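Local coordinates for protein transcriptional regulator, LacI family (Lactobacillus brevis, PDB 3JY6) that regulates transcription as a member of the LacI family, probably by binding DNA at cis-regulatory regions, at the interface of chains A and B. Coordinates in Å, arbitrary orientation; residue numbers count along the deposited sequence, not the author numbering. Chains: chain A/B, Transcriptional regulator, LacI family.

Strand 39-44 runs through all three contacts, which are neighbouring patches of one two-fold symmetric interface. The C-alpha centres of contacts 1 and 2 lie about 11 Å apart, and the two share B:Val41; that of contact 3 is about 12 Å from contact 2 and 15 Å from contact 1. Contact 1 sets this strand of chain B against helix 49-60 of chain A, contact 2 pairs its two copies, and contact 3 sets helix 20-34 of chain A against it and a loop. Mainly apolar contacts 1 and 2 border a salt bridge at contact 3; each recurs with the chains exchanged, consistent with the dimer typical of LacI regulators.

Contact 1: the interface of chains A and B. Residues chain A 43, 51, 54-55, 58; chain B 30, 39, 41.
The phenyl ring of A:Phe43 presents its outer rim to B:Val41, whose CG2 methyl hangs over one face beside the CE1-CZ bond and lies 3.4 Å from CE1 of A:Phe43. Because the methyl sits above the rim and not over the ring centre, the valine covers the outer end of the ring. The second flat group, the guanidinium of A:Arg51, has CD2 of A:Leu55 on one face, offset toward the rim. Its NH2 points toward chain B and stays 4.4 Å from CG2 of B:Ile39, with the CB of B:Ser30 at a similar distance, so the arginine may help to screen this margin, though it makes no close contact with either side chain.

Beside them, B:Ile39, from strand 39-44, is pressed against helix 49-60 of chain A and loses 78 Å² of surface. Its two branches divide the work. CG2 meets the leucine, 3.8 Å from CD2 of A:Leu55, the two side chains meeting at a slant. The longer branch continues outward in an extended line (chi2 174°), which carries CD1 along the helix surface, past the backbone carbonyl of A:Thr54 and on to A:Ala58. The small alanine side chain probably allows the isoleucine to come close to the helix, and the packing is tight: CD1 of B:Ile39 lies 3.3 Å from CB of A:Ala58, shorter than a usual methyl-methyl contact.

Contact 2: the interface of chains A and B. Residues chain A 9, 39, 41, 64; chain B 9, 41, 43, 62, 64.
Strand 39-44 of the LacI-type, periplasmic-binding-protein-like core meets its own copy here, A:Val41 against B:Val41. Their CG1 methyls are 3.3 Å apart, a tight fit, and the pair is not exactly symmetric: CG1 of A:Val41 stands anti to the backbone N (chi1 175°), whereas the torsion of B:Val41 is turned to 143°. The other branch of A:Val41 reaches B:Phe43 from somewhat above the ring plane, CG2 lying 3.6 Å from CE1. Within chain A the same CG2 also touches the edge of the A:Phe64 ring, in its plane. With an alanine here, both methyl branches would be gone, and a gap would probably open in front of B:Val41 and the rim of B:Phe43.

On one flank, A:Leu9 and B:Phe64 point at one another across the boundary, the leucine CD1 being 3.7 Å from the ring carbon CZ. B:Phe64 CZ in turn lies at the in-plane edge of B:Phe43, which probably helps to fix both rings. Farther out, the bent chain of B:Arg62 passes A:Leu9 and brings its guanidinium edge-on to A:Ile39, with NH1 3.3 Å from CD1. This largely apolar core, centred on the paired strands, probably helps hold the two subunits together as the dimer usual for LacI regulators.

Contact 3: the interface of chains A and B. Residues chain A 23, 26-27; chain B 17, 42, 44.
A:Lys27 meets B:Asp44 roughly perpendicular and joins the two LacI-family core domains by a salt bridge. The lysine chain runs extended from helix 20-34 and turns only at its last bond (chi4 -64°), which carries the ammonium NZ to OD2 of B:Asp44 at 2.8 Å. This hydrogen bond meets the carboxylate oxygen on its syn side, 24° out of plane.

The other carboxylate oxygen is held from within chain B: the backbone N of B:Ile17 donates to OD1 of B:Asp44 at 2.8 Å, nearly straight but from above the carboxylate plane. Held at both oxygens, the carboxylate is probably restrained from turning, and the backbone of B:Ile17 would help to place it for the lysine.

Alongside, the apolar part of A:Lys27 and the side chain of B:Ile17 run antiparallel, side by side, CE of A:Lys27 coming within 4.0 Å of CG1 of B:Ile17. The isoleucine stands nearly square to A:Phe26 and brings its CD1 to the rim of the ring, slightly out of its plane, 3.5 Å from CD2 of A:Phe26. That ring and the B:Asp44 carboxylate have planes 60° apart, with CE2 of A:Phe26 4.1 Å from CB of B:Asp44. On the far flank, A:Thr23 packs its CB 3.9 Å from CD1 of B:Ile17.

Contact 1: the interface of chains A and B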
# COMPACT_ATOMS: atom_id res chain seq x y z
N PHE A 43 4.52 -10.49 7.27
CA PHE A 43 4.84 -9.92 8.57
C PHE A 43 5.32 -8.50 8.31
O PHE A 43 6.09 -8.26 7.37
CB PHE A 43 5.96 -10.73 9.25
CG PHE A 43 5.53 -12.09 9.75
CD1 PHE A 43 5.05 -12.25 11.04
CD2 PHE A 43 5.59 -13.19 8.91
CE1 PHE A 43 4.63 -13.51 11.49
CE2 PHE A 43 5.17 -14.45 9.35
CZ PHE A 43 4.68 -14.60 10.64
N ARG A 51 10.92 -4.76 16.70
CA ARG A 51 9.68 -5.41 16.32
C ARG A 51 10.05 -6.64 15.50
O ARG A 51 9.53 -7.74 15.70
CB ARG A 51 8.82 -4.46 15.50
CG ARG A 51 7.50 -5.05 15.01
CD ARG A 51 6.66 -5.63 16.14
NE ARG A 51 5.40 -6.17 15.64
CZ ARG A 51 4.59 -6.96 16.34
NH1 ARG A 51 4.89 -7.30 17.59
NH2 ARG A 51 3.47 -7.41 15.78
N THR A 54 11.10 -9.78 17.51
CA THR A 54 10.04 -10.58 18.11
C THR A 54 9.30 -11.34 17.02
O THR A 54 8.82 -12.44 17.26
CB THR A 54 9.07 -9.74 18.97
OG1 THR A 54 7.80 -9.64 18.31
CG2 THR A 54 9.65 -8.37 19.26
N LEU A 55 9.23 -10.79 15.81
CA LEU A 55 8.56 -11.50 14.73
C LEU A 55 9.39 -12.74 14.39
O LEU A 55 8.85 -13.84 14.21
CB LEU A 55 8.41 -10.60 13.50
CG LEU A 55 7.44 -9.41 13.62
CD1 LEU A 55 7.37 -8.66 12.29
CD2 LEU A 55 6.06 -9.90 14.02
N ALA A 58 9.02 -15.44 16.83
CA ALA A 58 7.72 -16.09 16.65
C ALA A 58 7.80 -17.03 15.46
O ALA A 58 7.28 -18.15 15.50
CB ALA A 58 6.64 -15.03 16.41
N SER B 30 -2.43 -5.15 14.72
CA SER B 30 -1.11 -5.41 15.29
C SER B 30 -0.82 -4.62 16.54
O SER B 30 -0.40 -5.19 17.54
CB SER B 30 -0.02 -5.09 14.26
OG SER B 30 -0.09 -5.99 13.17
N ILE B 39 0.46 -11.91 18.03
CA ILE B 39 1.03 -11.41 16.78
C ILE B 39 0.10 -11.51 15.57
O ILE B 39 -0.48 -12.55 15.29
CB ILE B 39 2.36 -12.12 16.44
CG1 ILE B 39 3.40 -11.78 17.50
CG2 ILE B 39 2.89 -11.68 15.06
CD1 ILE B 39 4.67 -12.53 17.33
N VAL B 41 -0.81 -11.63 11.61
CA VAL B 41 -0.26 -12.17 10.38
C VAL B 41 -1.18 -11.77 9.22
O VAL B 41 -2.41 -11.92 9.29
CB VAL B 41 -0.13 -13.70 10.50
CG1 VAL B 41 -0.44 -14.37 9.20
CG2 VAL B 41 1.26 -14.04 10.98

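Contact 2: the interface of chains A and B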
# COMPACT_ATOMS: atom_id res chain seq x y z
N LEU A 9 4.25 -23.16 5.29
CA LEU A 9 4.08 -21.73 5.44
C LEU A 9 5.45 -21.07 5.33
O LEU A 9 6.40 -21.47 6.01
CB LEU A 9 3.50 -21.38 6.81
CG LEU A 9 2.05 -21.72 7.12
CD1 LEU A 9 1.67 -21.09 8.46
CD2 LEU A 9 1.17 -21.20 6.00
N ILE A 39 2.39 -21.44 1.14
CA ILE A 39 1.61 -20.24 1.37
C ILE A 39 2.43 -19.13 2.00
O ILE A 39 2.98 -19.31 3.09
CB ILE A 39 0.42 -20.56 2.27
CG1 ILE A 39 -0.44 -21.62 1.59
CG2 ILE A 39 -0.40 -19.29 2.53
CD1 ILE A 39 -1.56 -22.10 2.44
N VAL A 41 3.15 -15.83 4.02
CA VAL A 41 2.55 -15.21 5.18
C VAL A 41 3.28 -13.88 5.34
O VAL A 41 4.51 -13.87 5.42
CB VAL A 41 2.76 -16.07 6.43
CG1 VAL A 41 2.25 -15.34 7.64
CG2 VAL A 41 2.06 -17.44 6.28
N PHE A 64 7.67 -22.38 10.66
CA PHE A 64 7.42 -21.88 9.32
C PHE A 64 8.50 -22.61 8.54
O PHE A 64 9.53 -22.96 9.12
CB PHE A 64 7.60 -20.35 9.25
CG PHE A 64 6.37 -19.58 9.67
CD1 PHE A 64 6.07 -19.39 11.01
CD2 PHE A 64 5.48 -19.10 8.71
CE1 PHE A 64 4.88 -18.73 11.40
CE2 PHE A 64 4.30 -18.44 9.09
CZ PHE A 64 4.00 -18.26 10.42
N LEU B 9 -0.97 -16.61 17.16
CA LEU B 9 -1.06 -15.87 15.91
C LEU B 9 -2.50 -15.65 15.47
O LEU B 9 -3.34 -16.54 15.54
CB LEU B 9 -0.31 -16.61 14.80
CG LEU B 9 1.19 -16.84 15.04
CD1 LEU B 9 1.78 -17.54 13.83
CD2 LEU B 9 1.89 -15.51 15.28
N VAL B 41 -0.81 -11.63 11.61
CA VAL B 41 -0.26 -12.17 10.38
C VAL B 41 -1.18 -11.77 9.22
O VAL B 41 -2.41 -11.92 9.29
CB VAL B 41 -0.13 -13.70 10.50
CG1 VAL B 41 -0.44 -14.37 9.20
CG2 VAL B 41 1.26 -14.04 10.98
N PHE B 43 -2.65 -11.85 5.23
CA PHE B 43 -2.88 -12.68 4.04
C PHE B 43 -3.61 -11.87 3.00
O PHE B 43 -4.50 -11.09 3.34
CB PHE B 43 -3.72 -13.90 4.37
CG PHE B 43 -3.00 -14.90 5.21
CD1 PHE B 43 -2.00 -15.70 4.65
CD2 PHE B 43 -3.30 -15.05 6.55
CE1 PHE B 43 -1.32 -16.62 5.43
CE2 PHE B 43 -2.63 -15.96 7.33
CZ PHE B 43 -1.63 -16.75 6.78
N ARG B 62 -3.80 -25.08 10.10
CA ARG B 62 -2.49 -24.79 10.69
C ARG B 62 -2.55 -24.39 12.17
O ARG B 62 -1.52 -24.23 12.83
CB ARG B 62 -1.77 -23.71 9.86
CG ARG B 62 -0.92 -24.26 8.70
CD ARG B 62 -1.76 -25.03 7.69
NE ARG B 62 -0.97 -25.73 6.67
CZ ARG B 62 -0.73 -25.26 5.44
NH1 ARG B 62 -1.22 -24.09 5.06
NH2 ARG B 62 -0.02 -25.98 4.58
N PHE B 64 -4.06 -21.53 13.59
CA PHE B 64 -4.01 -20.12 13.92
C PHE B 64 -5.05 -19.93 15.01
O PHE B 64 -6.06 -20.64 15.03
CB PHE B 64 -4.35 -19.26 12.70
CG PHE B 64 -3.24 -19.19 11.69
CD1 PHE B 64 -2.95 -20.28 10.86
CD2 PHE B 64 -2.45 -18.05 11.58
CE1 PHE B 64 -1.90 -20.22 9.95
CE2 PHE B 64 -1.39 -17.98 10.67
CZ PHE B 64 -1.12 -19.07 9.85

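Contact 3: the interface of chains A and B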
# COMPACT_ATOMS: atom_id res chain seq x y z
N THR A 23 4.13 -4.71 -0.51
CA THR A 23 2.92 -5.46 -0.79
C THR A 23 2.98 -6.13 -2.14
O THR A 23 2.45 -7.22 -2.28
CB THR A 23 1.68 -4.57 -0.70
OG1 THR A 23 1.84 -3.41 -1.53
CG2 THR A 23 1.45 -4.14 0.74
N PHE A 26 5.30 -9.10 -1.91
CA PHE A 26 4.53 -10.21 -1.37
C PHE A 26 3.62 -10.88 -2.40
O PHE A 26 3.47 -12.11 -2.39
CB PHE A 26 3.68 -9.76 -0.19
CG PHE A 26 2.98 -10.89 0.51
CD1 PHE A 26 3.71 -11.86 1.22
CD2 PHE A 26 1.60 -11.00 0.46
CE1 PHE A 26 3.05 -12.91 1.89
CE2 PHE A 26 0.93 -12.05 1.12
CZ PHE A 26 1.67 -13.01 1.84
N LYS A 27 2.98 -10.08 -3.25
CA LYS A 27 2.12 -10.64 -4.28
C LYS A 27 2.95 -11.53 -5.21
O LYS A 27 2.48 -12.57 -5.65
CB LYS A 27 1.47 -9.53 -5.10
CG LYS A 27 0.24 -8.92 -4.45
CD LYS A 27 -0.37 -7.87 -5.36
CE LYS A 27 -1.50 -7.14 -4.69
NZ LYS A 27 -2.62 -8.05 -4.38
N ILE B 17 -4.18 -6.48 -0.34
CA ILE B 17 -3.10 -5.83 0.39
C ILE B 17 -2.55 -4.61 -0.32
O ILE B 17 -1.71 -3.91 0.21
CB ILE B 17 -1.92 -6.79 0.64
CG1 ILE B 17 -1.31 -7.23 -0.69
CG2 ILE B 17 -2.40 -7.99 1.43
CD1 ILE B 17 -0.02 -8.03 -0.52
N LEU B 42 -0.59 -11.28 8.14
CA LEU B 42 -1.39 -10.81 7.02
C LEU B 42 -1.46 -11.72 5.80
O LEU B 42 -0.45 -12.29 5.37
CB LEU B 42 -0.88 -9.41 6.63
CG LEU B 42 -1.62 -8.52 5.64
CD1 LEU B 42 -3.07 -8.29 6.06
CD2 LEU B 42 -0.89 -7.18 5.59
N ASP B 44 -3.23 -12.07 1.74
CA ASP B 44 -3.81 -11.34 0.62
C ASP B 44 -4.81 -12.20 -0.15
O ASP B 44 -4.42 -13.14 -0.84
CB ASP B 44 -2.67 -10.86 -0.31
CG ASP B 44 -3.18 -10.01 -1.49
OD1 ASP B 44 -4.07 -9.16 -1.28
OD2 ASP B 44 -2.68 -10.19 -2.62